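Local structure of CRISPR-associated endonuclease Cas12b (Alicyclobacillus acidoterrestris, 5U31) at residues Met16-Lys28 with His422-Glu434. The protein is an RNA-guided endonuclease of a bacterial CRISPR system, most active with a divalent metal, that recognises a PAM and cuts invading target DNA with its RuvC domain. The protein carries 3 engineered substitutions. Numbering follows the deposited sequence.
Sequences MPEIRAGLWKLHK and HKLLKVENGVARE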
loop_
_atom_site.group_PDB
_atom_site.type_symbol
_atom_site.label_atom_id
_atom_site.label_comp_id
_atom_site.label_asym_id
_atom_site.label_seq_id
_atom_site.Cartn_x
_atom_site.Cartn_y
_atom_site.Cartn_z
HETATM N N MSE A 16 27.348 28.885 13.472
HETATM C CA MSE A 16 26.605 30.093 13.119
HETATM C C MSE A 16 25.146 30.017 13.564
HETATM O O MSE A 16 24.258 29.716 12.770
HETATM C CB MSE A 16 26.694 30.360 11.607
HETATM C CG MSE A 16 26.474 29.143 10.724
HETATM SE SE MSE A 16 27.046 29.345 8.857
HETATM C CE MSE A 16 26.509 27.587 8.276
ATOM N N PRO A 17 24.901 30.315 14.844
ATOM C CA PRO A 17 23.527 30.229 15.359
ATOM C C PRO A 17 22.628 31.335 14.849
ATOM O O PRO A 17 21.407 31.146 14.784
ATOM C CB PRO A 17 23.725 30.323 16.874
ATOM C CG PRO A 17 24.947 31.174 17.015
ATOM C CD PRO A 17 25.846 30.789 15.868
ATOM N N GLU A 18 23.197 32.492 14.500
ATOM C CA GLU A 18 22.381 33.596 14.014
ATOM C C GLU A 18 21.642 33.216 12.734
ATOM O O GLU A 18 20.544 33.718 12.477
ATOM C CB GLU A 18 23.260 34.839 13.809
ATOM C CG GLU A 18 24.242 34.792 12.625
ATOM C CD GLU A 18 25.471 33.914 12.851
ATOM O OE1 GLU A 18 26.154 33.584 11.855
ATOM O OE2 GLU A 18 25.764 33.561 14.013
ATOM N N ILE A 19 22.211 32.310 11.938
ATOM C CA ILE A 19 21.538 31.851 10.728
ATOM C C ILE A 19 20.542 30.741 11.047
ATOM O O ILE A 19 19.488 30.644 10.404
ATOM C CB ILE A 19 22.587 31.401 9.696
ATOM C CG1 ILE A 19 23.309 32.622 9.121
ATOM C CG2 ILE A 19 21.958 30.558 8.597
ATOM C CD1 ILE A 19 24.752 32.346 8.787
ATOM N N ARG A 20 20.845 29.890 12.031
ATOM C CA ARG A 20 19.905 28.844 12.421
ATOM C C ARG A 20 18.600 29.450 12.922
ATOM O O ARG A 20 17.510 29.020 12.529
ATOM C CB ARG A 20 20.532 27.941 13.486
ATOM C CG ARG A 20 19.561 26.938 14.092
ATOM C CD ARG A 20 20.173 26.164 15.250
ATOM N NE ARG A 20 20.805 24.924 14.812
ATOM C CZ ARG A 20 22.114 24.699 14.863
ATOM N NH1 ARG A 20 22.611 23.540 14.439
ATOM N NH2 ARG A 20 22.924 25.633 15.347
ATOM N N ALA A 21 18.695 30.460 13.791
ATOM C CA ALA A 21 17.497 31.164 14.237
ATOM C C ALA A 21 16.835 31.912 13.090
ATOM O O ALA A 21 15.617 32.123 13.110
ATOM C CB ALA A 21 17.839 32.128 15.370
ATOM N N GLY A 22 17.616 32.326 12.092
ATOM C CA GLY A 22 17.028 32.958 10.926
ATOM C C GLY A 22 16.251 31.975 10.075
ATOM O O GLY A 22 15.160 32.288 9.589
ATOM N N LEU A 23 16.800 30.775 9.886
ATOM C CA LEU A 23 16.074 29.734 9.167
ATOM C C LEU A 23 14.789 29.362 9.890
ATOM O O LEU A 23 13.753 29.133 9.255
ATOM C CB LEU A 23 16.961 28.502 8.990
ATOM C CG LEU A 23 18.162 28.645 8.059
ATOM C CD1 LEU A 23 19.061 27.437 8.174
ATOM C CD2 LEU A 23 17.684 28.804 6.643
ATOM N N TRP A 24 14.834 29.295 11.221
ATOM C CA TRP A 24 13.622 28.977 11.964
ATOM C C TRP A 24 12.618 30.116 11.879
ATOM O O TRP A 24 11.419 29.880 11.683
ATOM C CB TRP A 24 13.954 28.659 13.421
ATOM C CG TRP A 24 12.729 28.415 14.246
ATOM C CD1 TRP A 24 12.267 29.180 15.276
ATOM C CD2 TRP A 24 11.793 27.341 14.094
ATOM N NE1 TRP A 24 11.110 28.642 15.785
ATOM C CE2 TRP A 24 10.797 27.512 15.074
ATOM C CE3 TRP A 24 11.708 26.245 13.230
ATOM C CZ2 TRP A 24 9.727 26.632 15.212
ATOM C CZ3 TRP A 24 10.644 25.375 13.367
ATOM C CH2 TRP A 24 9.668 25.572 14.351
ATOM N N LYS A 25 13.087 31.357 12.023
ATOM C CA LYS A 25 12.192 32.497 11.877
ATOM C C LYS A 25 11.581 32.526 10.485
ATOM O O LYS A 25 10.380 32.773 10.328
ATOM C CB LYS A 25 12.946 33.794 12.162
ATOM C CG LYS A 25 12.100 35.044 12.032
ATOM C CD LYS A 25 11.038 35.107 13.108
ATOM C CE LYS A 25 10.284 36.418 13.045
ATOM N NZ LYS A 25 9.198 36.479 14.057
ATOM N N LEU A 26 12.395 32.258 9.462
ATOM C CA LEU A 26 11.880 32.195 8.100
ATOM C C LEU A 26 10.823 31.111 7.960
ATOM O O LEU A 26 9.859 31.275 7.206
ATOM C CB LEU A 26 13.035 31.955 7.129
ATOM C CG LEU A 26 12.730 32.014 5.637
ATOM C CD1 LEU A 26 12.170 33.380 5.275
ATOM C CD2 LEU A 26 13.983 31.699 4.826
ATOM N N HIS A 27 10.976 30.008 8.692
ATOM C CA HIS A 27 9.977 28.949 8.651
ATOM C C HIS A 27 8.648 29.412 9.242
ATOM O O HIS A 27 7.585 29.150 8.669
ATOM C CB HIS A 27 10.500 27.717 9.384
ATOM C CG HIS A 27 9.478 26.638 9.556
ATOM N ND1 HIS A 27 9.178 25.732 8.562
ATOM C CD2 HIS A 27 8.678 26.326 10.604
ATOM C CE1 HIS A 27 8.242 24.906 8.992
ATOM N NE2 HIS A 27 7.920 25.245 10.228
ATOM N N LYS A 28 8.687 30.099 10.389
ATOM C CA LYS A 28 7.453 30.611 10.980
ATOM C C LYS A 28 6.806 31.677 10.109
ATOM O O LYS A 28 5.575 31.798 10.093
ATOM C CB LYS A 28 7.717 31.188 12.370
ATOM C CG LYS A 28 8.348 30.232 13.356
ATOM C CD LYS A 28 8.252 30.784 14.774
ATOM C CE LYS A 28 8.694 32.240 14.855
ATOM N NZ LYS A 28 8.349 32.849 16.175
ATOM N N HIS A 422 21.103 32.830 -1.551
ATOM C CA HIS A 422 21.308 34.193 -2.032
ATOM C C HIS A 422 20.517 35.213 -1.223
ATOM O O HIS A 422 20.880 36.392 -1.198
ATOM C CB HIS A 422 20.953 34.277 -3.512
ATOM C CG HIS A 422 21.798 33.392 -4.368
ATOM N ND1 HIS A 422 23.032 33.778 -4.844
ATOM C CD2 HIS A 422 21.604 32.127 -4.802
ATOM C CE1 HIS A 422 23.555 32.794 -5.550
ATOM N NE2 HIS A 422 22.707 31.782 -5.542
ATOM N N LYS A 423 19.441 34.788 -0.575
ATOM C CA LYS A 423 18.728 35.617 0.381
ATOM C C LYS A 423 18.300 34.726 1.531
ATOM O O LYS A 423 17.926 33.571 1.318
ATOM C CB LYS A 423 17.505 36.306 -0.236
ATOM C CG LYS A 423 17.826 37.478 -1.138
ATOM C CD LYS A 423 16.575 38.288 -1.436
ATOM C CE LYS A 423 15.510 37.444 -2.126
ATOM N NZ LYS A 423 14.356 38.277 -2.553
ATOM N N LEU A 424 18.358 35.259 2.742
ATOM C CA LEU A 424 18.036 34.474 3.923
ATOM C C LEU A 424 17.667 35.434 5.042
ATOM O O LEU A 424 17.594 36.650 4.847
ATOM C CB LEU A 424 19.207 33.570 4.313
ATOM C CG LEU A 424 18.885 32.256 5.018
ATOM C CD1 LEU A 424 18.099 31.340 4.098
ATOM C CD2 LEU A 424 20.173 31.595 5.462
ATOM N N LEU A 425 17.423 34.874 6.220
ATOM C CA LEU A 425 17.139 35.649 7.414
ATOM C C LEU A 425 18.236 35.415 8.436
ATOM O O LEU A 425 18.716 34.290 8.603
ATOM C CB LEU A 425 15.786 35.279 8.009
ATOM C CG LEU A 425 14.582 35.741 7.198
ATOM C CD1 LEU A 425 13.328 35.573 8.026
ATOM C CD2 LEU A 425 14.764 37.185 6.777
ATOM N N LYS A 426 18.630 36.484 9.110
ATOM C CA LYS A 426 19.631 36.423 10.160
ATOM C C LYS A 426 19.044 37.068 11.403
ATOM O O LYS A 426 18.355 38.086 11.309
ATOM C CB LYS A 426 20.911 37.127 9.724
ATOM C CG LYS A 426 22.119 36.792 10.556
ATOM C CD LYS A 426 23.292 36.419 9.666
ATOM C CE LYS A 426 24.099 37.629 9.225
ATOM N NZ LYS A 426 25.211 37.206 8.325
ATOM N N VAL A 427 19.293 36.467 12.563
ATOM C CA VAL A 427 18.709 36.928 13.819
ATOM C C VAL A 427 19.836 37.202 14.802
ATOM O O VAL A 427 20.628 36.302 15.111
ATOM C CB VAL A 427 17.711 35.911 14.393
ATOM C CG1 VAL A 427 17.187 36.388 15.732
ATOM C CG2 VAL A 427 16.557 35.703 13.419
ATOM N N GLU A 428 19.905 38.439 15.293
ATOM C CA GLU A 428 20.945 38.870 16.220
ATOM C C GLU A 428 20.288 39.646 17.350
ATOM O O GLU A 428 19.725 40.721 17.117
ATOM C CB GLU A 428 21.994 39.744 15.522
ATOM C CG GLU A 428 22.352 39.319 14.102
ATOM C CD GLU A 428 22.758 40.499 13.232
ATOM O OE1 GLU A 428 23.239 41.510 13.791
ATOM O OE2 GLU A 428 22.581 40.423 11.996
ATOM N N ASN A 429 20.366 39.110 18.568
ATOM C CA ASN A 429 19.783 39.751 19.748
ATOM C C ASN A 429 18.286 39.990 19.569
ATOM O O ASN A 429 17.757 41.036 19.951
ATOM C CB ASN A 429 20.499 41.060 20.087
ATOM C CG ASN A 429 21.775 40.840 20.873
ATOM O OD1 ASN A 429 21.736 40.524 22.062
ATOM N ND2 ASN A 429 22.916 41.023 20.216
ATOM N N GLY A 430 17.601 39.024 18.960
ATOM C CA GLY A 430 16.158 39.032 18.900
ATOM C C GLY A 430 15.530 39.733 17.711
ATOM O O GLY A 430 14.308 39.630 17.538
ATOM N N VAL A 431 16.302 40.444 16.885
ATOM C CA VAL A 431 15.757 41.126 15.713
ATOM C C VAL A 431 16.097 40.331 14.460
ATOM O O VAL A 431 17.268 40.025 14.198
ATOM C CB VAL A 431 16.258 42.578 15.601
ATOM C CG1 VAL A 431 15.689 43.413 16.720
ATOM C CG2 VAL A 431 17.771 42.648 15.607
ATOM N N ALA A 432 15.070 39.998 13.687
ATOM C CA ALA A 432 15.235 39.291 12.429
ATOM C C ALA A 432 15.529 40.292 11.321
ATOM O O ALA A 432 14.797 41.272 11.150
ATOM C CB ALA A 432 13.979 38.484 12.098
ATOM N N ARG A 433 16.595 40.039 10.570
ATOM C CA ARG A 433 17.062 40.941 9.527
ATOM C C ARG A 433 17.320 40.127 8.267
ATOM O O ARG A 433 17.951 39.068 8.331
ATOM C CB ARG A 433 18.326 41.688 10.001
ATOM C CG ARG A 433 19.308 42.132 8.917
ATOM C CD ARG A 433 20.738 42.302 9.471
ATOM N NE ARG A 433 21.742 42.360 8.403
ATOM C CZ ARG A 433 23.015 41.986 8.542
ATOM N NH1 ARG A 433 23.855 42.066 7.511
ATOM N NH2 ARG A 433 23.450 41.518 9.707
ATOM N N GLU A 434 16.802 40.601 7.133
ATOM C CA GLU A 434 17.028 39.926 5.860
ATOM C C GLU A 434 18.444 40.209 5.370
ATOM O O GLU A 434 18.918 41.347 5.426
ATOM C CB GLU A 434 15.998 40.382 4.821
ATOM C CG GLU A 434 16.114 39.705 3.452
ATOM C CD GLU A 434 15.037 40.161 2.478
ATOM O OE1 GLU A 434 14.810 39.466 1.464
ATOM O OE2 GLU A 434 14.414 41.215 2.725
#
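G22 and L425 meet where helix 17-28 crosses strand 424-428, and the absence of a side chain on the glycine lets the two backbones come together: the axes pass 5.6 Å apart at 120°. G22 CA lies 3.2 Å from L425 O in a CA-H...O contact. One turn earlier, V427 N donates a hydrogen bond to E18 O (3.0 Å), a carbonyl that also takes a weak bond from G22 N. On the buried side, L424 CD1 rests 3.6 Å from L23 CD2, while L424 CD2 reaches I19 CG2 roughly at right angles. L425 CD1 lies against CA, CB and CD1 of L26. Between this core and solvent, V427 packs its CB on A21 CB and its CG2 over G22 CA. Two looser margins flank the crossing. At one, E18 and K426 run side by side, E18 CG to K426 CD 3.5 Å, yet E18 OE1 and K426 NZ remain 5.1 Å apart, so any attraction is probably long-range. At the other, K25 lays its CG on A432 CB (3.9 Å), and a bend at chi2 (67°) leads its ammonium away. This is a REC1 helix packed on a two-stranded antiparallel hairpin of the WED-II domain, a junction between the two lobes of Cas12b.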